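Local atomic coordinates of DNA polymerase III subunit beta (Helicobacter pylori 26695, PDB entry 4S3I), a protein that forms a ring-shaped sliding clamp on DNA, tethering DNA polymerases and other proteins to it and so making replication processive. Residues C199-F213 / A226-I240. Residues are numbered along the deposited sequence; the frame is centred on the assembly and turned at random.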
loop_
_atom_site.group_PDB
_atom_site.type_symbol
_atom_site.label_atom_id
_atom_site.label_comp_id
_atom_site.label_asym_id
_atom_site.label_seq_id
_atom_site.Cartn_x
_atom_site.Cartn_y
_atom_site.Cartn_z
ATOM N N CYS A 199 33.110 -12.141 -2.419
ATOM C CA CYS A 199 32.557 -10.912 -1.865
ATOM C C CYS A 199 31.181 -11.214 -1.295
ATOM O O CYS A 199 30.336 -11.792 -1.987
ATOM C CB CYS A 199 32.428 -9.843 -2.954
ATOM S SG CYS A 199 33.980 -9.392 -3.778
ATOM N N ILE A 200 30.942 -10.832 -0.042
ATOM C CA ILE A 200 29.609 -10.988 0.528
ATOM C C ILE A 200 28.943 -9.624 0.681
ATOM O O ILE A 200 29.370 -8.812 1.518
ATOM C CB ILE A 200 29.627 -11.691 1.907
ATOM C CG1 ILE A 200 30.333 -13.041 1.834
ATOM C CG2 ILE A 200 28.206 -11.904 2.401
ATOM C CD1 ILE A 200 30.653 -13.645 3.218
ATOM N N LEU A 201 27.905 -9.381 -0.119
ATOM C CA LEU A 201 27.166 -8.122 -0.088
ATOM C C LEU A 201 26.004 -8.205 0.899
ATOM O O LEU A 201 25.191 -9.121 0.805
ATOM C CB LEU A 201 26.554 -7.804 -1.448
ATOM C CG LEU A 201 27.312 -7.605 -2.751
ATOM C CD1 LEU A 201 26.681 -6.453 -3.497
ATOM C CD2 LEU A 201 28.761 -7.338 -2.533
ATOM N N PRO A 202 25.897 -7.223 1.815
ATOM C CA PRO A 202 24.752 -7.177 2.747
ATOM C C PRO A 202 23.424 -7.095 2.011
ATOM O O PRO A 202 23.374 -6.535 0.911
ATOM C CB PRO A 202 24.973 -5.874 3.523
ATOM C CG PRO A 202 26.462 -5.594 3.400
ATOM C CD PRO A 202 26.848 -6.111 2.032
ATOM N N LYS A 203 22.362 -7.631 2.615
ATOM C CA LYS A 203 21.030 -7.633 2.010
ATOM C C LYS A 203 20.560 -6.231 1.635
ATOM O O LYS A 203 20.000 -6.022 0.557
ATOM C CB LYS A 203 20.024 -8.308 2.954
ATOM C CG LYS A 203 18.560 -8.316 2.473
ATOM C CD LYS A 203 18.250 -9.456 1.496
ATOM C CE LYS A 203 16.735 -9.606 1.242
ATOM N NZ LYS A 203 16.087 -10.700 2.041
ATOM N N ARG A 204 20.814 -5.262 2.513
ATOM C CA ARG A 204 20.384 -3.892 2.245
ATOM C C ARG A 204 20.983 -3.398 0.940
ATOM O O ARG A 204 20.285 -2.815 0.103
ATOM C CB ARG A 204 20.798 -2.948 3.382
ATOM C CG ARG A 204 20.369 -1.503 3.123
ATOM C CD ARG A 204 21.127 -0.518 3.989
ATOM N NE ARG A 204 20.764 0.866 3.684
ATOM C CZ ARG A 204 21.181 1.915 4.384
ATOM N NH1 ARG A 204 21.970 1.731 5.434
ATOM N NH2 ARG A 204 20.806 3.144 4.039
ATOM N N ALA A 205 22.282 -3.650 0.768
ATOM C CA ALA A 205 22.978 -3.272 -0.451
ATOM C C ALA A 205 22.334 -3.956 -1.643
ATOM O O ALA A 205 22.103 -3.335 -2.693
ATOM C CB ALA A 205 24.463 -3.645 -0.357
ATOM N N LEU A 206 22.054 -5.248 -1.483
ATOM C CA LEU A 206 21.387 -6.017 -2.542
ATOM C C LEU A 206 20.111 -5.307 -2.990
ATOM O O LEU A 206 19.897 -5.046 -4.182
ATOM C CB LEU A 206 21.083 -7.438 -2.048
ATOM C CG LEU A 206 20.821 -8.556 -3.075
ATOM C CD1 LEU A 206 20.620 -9.886 -2.369
ATOM C CD2 LEU A 206 19.631 -8.287 -3.971
ATOM N N LEU A 207 19.258 -4.987 -2.031
ATOM C CA LEU A 207 17.983 -4.364 -2.360
ATOM C C LEU A 207 18.163 -2.988 -2.999
ATOM O O LEU A 207 17.467 -2.649 -3.955
ATOM C CB LEU A 207 17.111 -4.295 -1.113
ATOM C CG LEU A 207 16.739 -5.680 -0.572
ATOM C CD1 LEU A 207 16.151 -5.594 0.837
ATOM C CD2 LEU A 207 15.763 -6.371 -1.530
ATOM N N GLU A 208 19.119 -2.203 -2.502
ATOM C CA GLU A 208 19.415 -0.927 -3.149
ATOM C C GLU A 208 19.919 -1.100 -4.586
ATOM O O GLU A 208 19.479 -0.389 -5.491
ATOM C CB GLU A 208 20.405 -0.093 -2.312
ATOM C CG GLU A 208 19.904 0.254 -0.915
ATOM C CD GLU A 208 18.481 0.824 -0.907
ATOM O OE1 GLU A 208 18.063 1.444 -1.908
ATOM O OE2 GLU A 208 17.779 0.653 0.119
ATOM N N ILE A 209 20.839 -2.043 -4.791
ATOM C CA ILE A 209 21.332 -2.328 -6.137
ATOM C C ILE A 209 20.190 -2.596 -7.110
ATOM O O ILE A 209 20.210 -2.142 -8.261
ATOM C CB ILE A 209 22.308 -3.522 -6.138
ATOM C CG1 ILE A 209 23.652 -3.082 -5.577
ATOM C CG2 ILE A 209 22.516 -4.071 -7.558
ATOM C CD1 ILE A 209 24.442 -4.211 -4.964
ATOM N N LEU A 210 19.183 -3.322 -6.642
ATOM C CA LEU A 210 18.047 -3.647 -7.499
ATOM C C LEU A 210 17.278 -2.400 -7.945
ATOM O O LEU A 210 16.696 -2.387 -9.036
ATOM C CB LEU A 210 17.114 -4.646 -6.817
ATOM C CG LEU A 210 17.704 -6.034 -6.574
ATOM C CD1 LEU A 210 16.707 -6.916 -5.822
ATOM C CD2 LEU A 210 18.094 -6.687 -7.907
ATOM N N LYS A 211 17.286 -1.349 -7.124
ATOM C CA LYS A 211 16.562 -0.135 -7.503
ATOM C C LYS A 211 17.369 0.709 -8.483
ATOM O O LYS A 211 16.811 1.522 -9.216
ATOM C CB LYS A 211 16.206 0.715 -6.278
ATOM C CG LYS A 211 15.455 0.013 -5.173
ATOM C CD LYS A 211 15.280 0.981 -4.005
ATOM C CE LYS A 211 15.158 0.259 -2.671
ATOM N NZ LYS A 211 15.154 1.222 -1.522
ATOM N N LEU A 212 18.687 0.524 -8.486
ATOM C CA LEU A 212 19.560 1.433 -9.204
ATOM C C LEU A 212 20.023 0.881 -10.538
ATOM O O LEU A 212 20.159 1.623 -11.519
ATOM C CB LEU A 212 20.788 1.765 -8.354
ATOM C CG LEU A 212 20.517 2.614 -7.118
ATOM C CD1 LEU A 212 21.690 2.574 -6.149
ATOM C CD2 LEU A 212 20.242 4.041 -7.548
ATOM N N PHE A 213 20.277 -0.422 -10.578
ATOM C CA PHE A 213 21.024 -0.980 -11.702
ATOM C C PHE A 213 20.270 -2.107 -12.383
ATOM O O PHE A 213 19.462 -2.776 -11.764
ATOM C CB PHE A 213 22.391 -1.481 -11.233
ATOM C CG PHE A 213 23.238 -0.417 -10.579
ATOM C CD1 PHE A 213 23.882 0.546 -11.349
ATOM C CD2 PHE A 213 23.396 -0.389 -9.199
ATOM C CE1 PHE A 213 24.672 1.541 -10.747
ATOM C CE2 PHE A 213 24.181 0.591 -8.582
ATOM C CZ PHE A 213 24.817 1.560 -9.356
ATOM N N ALA A 226 32.551 -2.962 -2.101
ATOM C CA ALA A 226 32.210 -3.185 -3.496
ATOM C C ALA A 226 31.672 -1.876 -4.058
ATOM O O ALA A 226 30.894 -1.173 -3.399
ATOM C CB ALA A 226 31.197 -4.285 -3.639
ATOM N N VAL A 227 32.084 -1.560 -5.279
ATOM C CA VAL A 227 31.666 -0.340 -5.947
ATOM C C VAL A 227 31.013 -0.679 -7.284
ATOM O O VAL A 227 31.590 -1.400 -8.100
ATOM C CB VAL A 227 32.870 0.603 -6.158
ATOM C CG1 VAL A 227 32.477 1.806 -7.021
ATOM C CG2 VAL A 227 33.421 1.054 -4.813
ATOM N N ILE A 228 29.808 -0.163 -7.510
ATOM C CA ILE A 228 29.109 -0.409 -8.762
ATOM C C ILE A 228 28.876 0.911 -9.480
ATOM O O ILE A 228 28.383 1.870 -8.876
ATOM C CB ILE A 228 27.774 -1.123 -8.511
ATOM C CG1 ILE A 228 28.033 -2.494 -7.886
ATOM C CG2 ILE A 228 26.984 -1.273 -9.794
ATOM C CD1 ILE A 228 26.763 -3.252 -7.513
ATOM N N GLU A 229 29.241 0.974 -10.760
ATOM C CA GLU A 229 29.151 2.229 -11.505
ATOM C C GLU A 229 28.509 2.084 -12.886
ATOM O O GLU A 229 28.799 1.133 -13.622
ATOM C CB GLU A 229 30.544 2.869 -11.667
ATOM C CG GLU A 229 31.480 2.703 -10.489
ATOM C CD GLU A 229 32.915 3.130 -10.796
ATOM O OE1 GLU A 229 33.841 2.303 -10.593
ATOM O OE2 GLU A 229 33.113 4.289 -11.232
ATOM N N ASN A 230 27.631 3.027 -13.225
ATOM C CA ASN A 230 27.261 3.265 -14.627
ATOM C C ASN A 230 27.445 4.748 -14.924
ATOM O O ASN A 230 28.148 5.433 -14.170
ATOM C CB ASN A 230 25.847 2.767 -14.961
ATOM C CG ASN A 230 24.760 3.464 -14.161
ATOM O OD1 ASN A 230 24.996 4.458 -13.453
ATOM N ND2 ASN A 230 23.547 2.936 -14.266
ATOM N N GLU A 231 26.835 5.260 -15.991
ATOM C CA GLU A 231 27.133 6.644 -16.366
ATOM C C GLU A 231 26.599 7.645 -15.338
ATOM O O GLU A 231 27.260 8.644 -15.046
ATOM C CB GLU A 231 26.659 6.976 -17.788
ATOM C CG GLU A 231 27.491 8.080 -18.464
ATOM C CD GLU A 231 27.740 7.819 -19.949
ATOM O OE1 GLU A 231 27.484 8.733 -20.768
ATOM O OE2 GLU A 231 28.201 6.705 -20.292
ATOM N N MET A 232 25.432 7.353 -14.763
ATOM C CA MET A 232 24.809 8.264 -13.796
ATOM C C MET A 232 25.207 8.033 -12.322
ATOM O O MET A 232 25.313 8.990 -11.544
ATOM C CB MET A 232 23.276 8.238 -13.932
ATOM C CG MET A 232 22.556 9.117 -12.908
ATOM S SD MET A 232 20.760 9.211 -13.126
ATOM C CE MET A 232 20.321 10.200 -11.681
ATOM N N HIS A 233 25.422 6.777 -11.938
ATOM C CA HIS A 233 25.591 6.443 -10.526
ATOM C C HIS A 233 26.922 5.800 -10.163
ATOM O O HIS A 233 27.477 5.009 -10.933
ATOM C CB HIS A 233 24.484 5.488 -10.082
ATOM C CG HIS A 233 23.102 6.013 -10.294
ATOM N ND1 HIS A 233 22.633 7.150 -9.667
ATOM C CD2 HIS A 233 22.075 5.542 -11.039
ATOM C CE1 HIS A 233 21.380 7.359 -10.027
ATOM N NE2 HIS A 233 21.014 6.398 -10.859
ATOM N N THR A 234 27.420 6.139 -8.973
ATOM C CA THR A 234 28.472 5.365 -8.326
ATOM C C THR A 234 27.925 4.943 -6.968
ATOM O O THR A 234 27.665 5.784 -6.108
ATOM C CB THR A 234 29.767 6.166 -8.127
ATOM O OG1 THR A 234 30.221 6.682 -9.388
ATOM C CG2 THR A 234 30.862 5.283 -7.501
ATOM N N PHE A 235 27.731 3.641 -6.794
ATOM C CA PHE A 235 27.221 3.074 -5.561
ATOM C C PHE A 235 28.350 2.320 -4.898
ATOM O O PHE A 235 29.173 1.692 -5.588
ATOM C CB PHE A 235 26.090 2.102 -5.895
ATOM C CG PHE A 235 25.679 1.211 -4.750
ATOM C CD1 PHE A 235 24.616 1.568 -3.938
ATOM C CD2 PHE A 235 26.333 -0.001 -4.507
ATOM C CE1 PHE A 235 24.211 0.743 -2.887
ATOM C CE2 PHE A 235 25.942 -0.830 -3.459
ATOM C CZ PHE A 235 24.873 -0.455 -2.643
ATOM N N PHE A 236 28.403 2.368 -3.571
ATOM C CA PHE A 236 29.295 1.480 -2.830
ATOM C C PHE A 236 28.612 0.857 -1.615
ATOM O O PHE A 236 27.648 1.402 -1.069
ATOM C CB PHE A 236 30.570 2.195 -2.397
ATOM C CG PHE A 236 30.430 2.963 -1.107
ATOM C CD1 PHE A 236 30.717 2.362 0.118
ATOM C CD2 PHE A 236 30.022 4.293 -1.120
ATOM C CE1 PHE A 236 30.578 3.073 1.319
ATOM C CE2 PHE A 236 29.899 5.013 0.062
ATOM C CZ PHE A 236 30.170 4.399 1.285
ATOM N N THR A 237 29.132 -0.288 -1.200
ATOM C CA THR A 237 28.737 -0.902 0.057
ATOM C C THR A 237 29.933 -1.540 0.716
ATOM O O THR A 237 30.827 -2.070 0.044
ATOM C CB THR A 237 27.622 -1.967 -0.122
ATOM O OG1 THR A 237 27.323 -2.560 1.153
ATOM C CG2 THR A 237 28.072 -3.063 -1.084
ATOM N N LYS A 238 29.967 -1.465 2.038
ATOM C CA LYS A 238 30.944 -2.237 2.771
ATOM C C LYS A 238 30.532 -3.689 2.579
ATOM O O LYS A 238 29.343 -3.985 2.406
ATOM C CB LYS A 238 30.930 -1.864 4.252
ATOM C CG LYS A 238 32.085 -2.448 5.033
ATOM C CD LYS A 238 31.890 -2.313 6.546
ATOM C CE LYS A 238 31.894 -0.863 7.025
ATOM N NZ LYS A 238 31.933 -0.767 8.524
ATOM N N LEU A 239 31.508 -4.587 2.569
ATOM C CA LEU A 239 31.226 -6.013 2.458
ATOM C C LEU A 239 31.095 -6.616 3.854
ATOM O O LEU A 239 31.597 -6.059 4.840
ATOM C CB LEU A 239 32.355 -6.735 1.713
ATOM C CG LEU A 239 32.714 -6.304 0.292
ATOM C CD1 LEU A 239 33.830 -7.178 -0.302
ATOM C CD2 LEU A 239 31.497 -6.317 -0.599
ATOM N N ILE A 240 30.432 -7.765 3.937
ATOM C CA ILE A 240 30.445 -8.545 5.169
ATOM C C ILE A 240 31.734 -9.353 5.284
ATOM O O ILE A 240 32.071 -10.127 4.382
ATOM C CB ILE A 240 29.253 -9.501 5.240
ATOM C CG1 ILE A 240 27.949 -8.708 5.161
ATOM C CG2 ILE A 240 29.312 -10.323 6.525
ATOM C CD1 ILE A 240 26.702 -9.571 5.187
HETATM O O HOH W 1 33.037 -10.740 1.932
#
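F213, I209 and L212 press against I228, H233 and F235 where helix 203-212 lies along the beta hairpin 226-238, a helix-on-sheet layer in the central domain of the sliding-clamp fold. The helix runs nearly antiparallel to strand 233-238, their axes 9.0 Å apart at an angle of 167°.

Three CH-pi contacts join aliphatic branches to flat rings. I228 CG2 sits over the centre of the F213 ring, 3.5 Å from its centroid, while L212 CB covers the other face toward the rim and F235 CB meets the edge. A beta-branched residue suits this place: with CG1 beside the backbone N (chi1 -63°), I228 gives CG2 to F213 and sends CD1 to I209 CD1, 3.6 Å away. I209 CG1 lies over a face of F235, and L212 CD2 over H233, whose ND1 is hydrogen-bonded to S57 OG on strand 53-60. At A205 a small methyl lets the helix approach, its CB abutting the edge of F235 and lying 3.4 Å from T237 OG1.

Polar bonds secure the ends. N230 OD1 accepts from H233 N (2.8 Å) in an Asx motif that closes the hairpin turn. T237 OG1 donates to K238 O, beside which P202 packs. Beyond it, I240 N donates to I200 O (2.8 Å, 166°), and one water bridges the pair, accepting from I200 N and donating to I240 O.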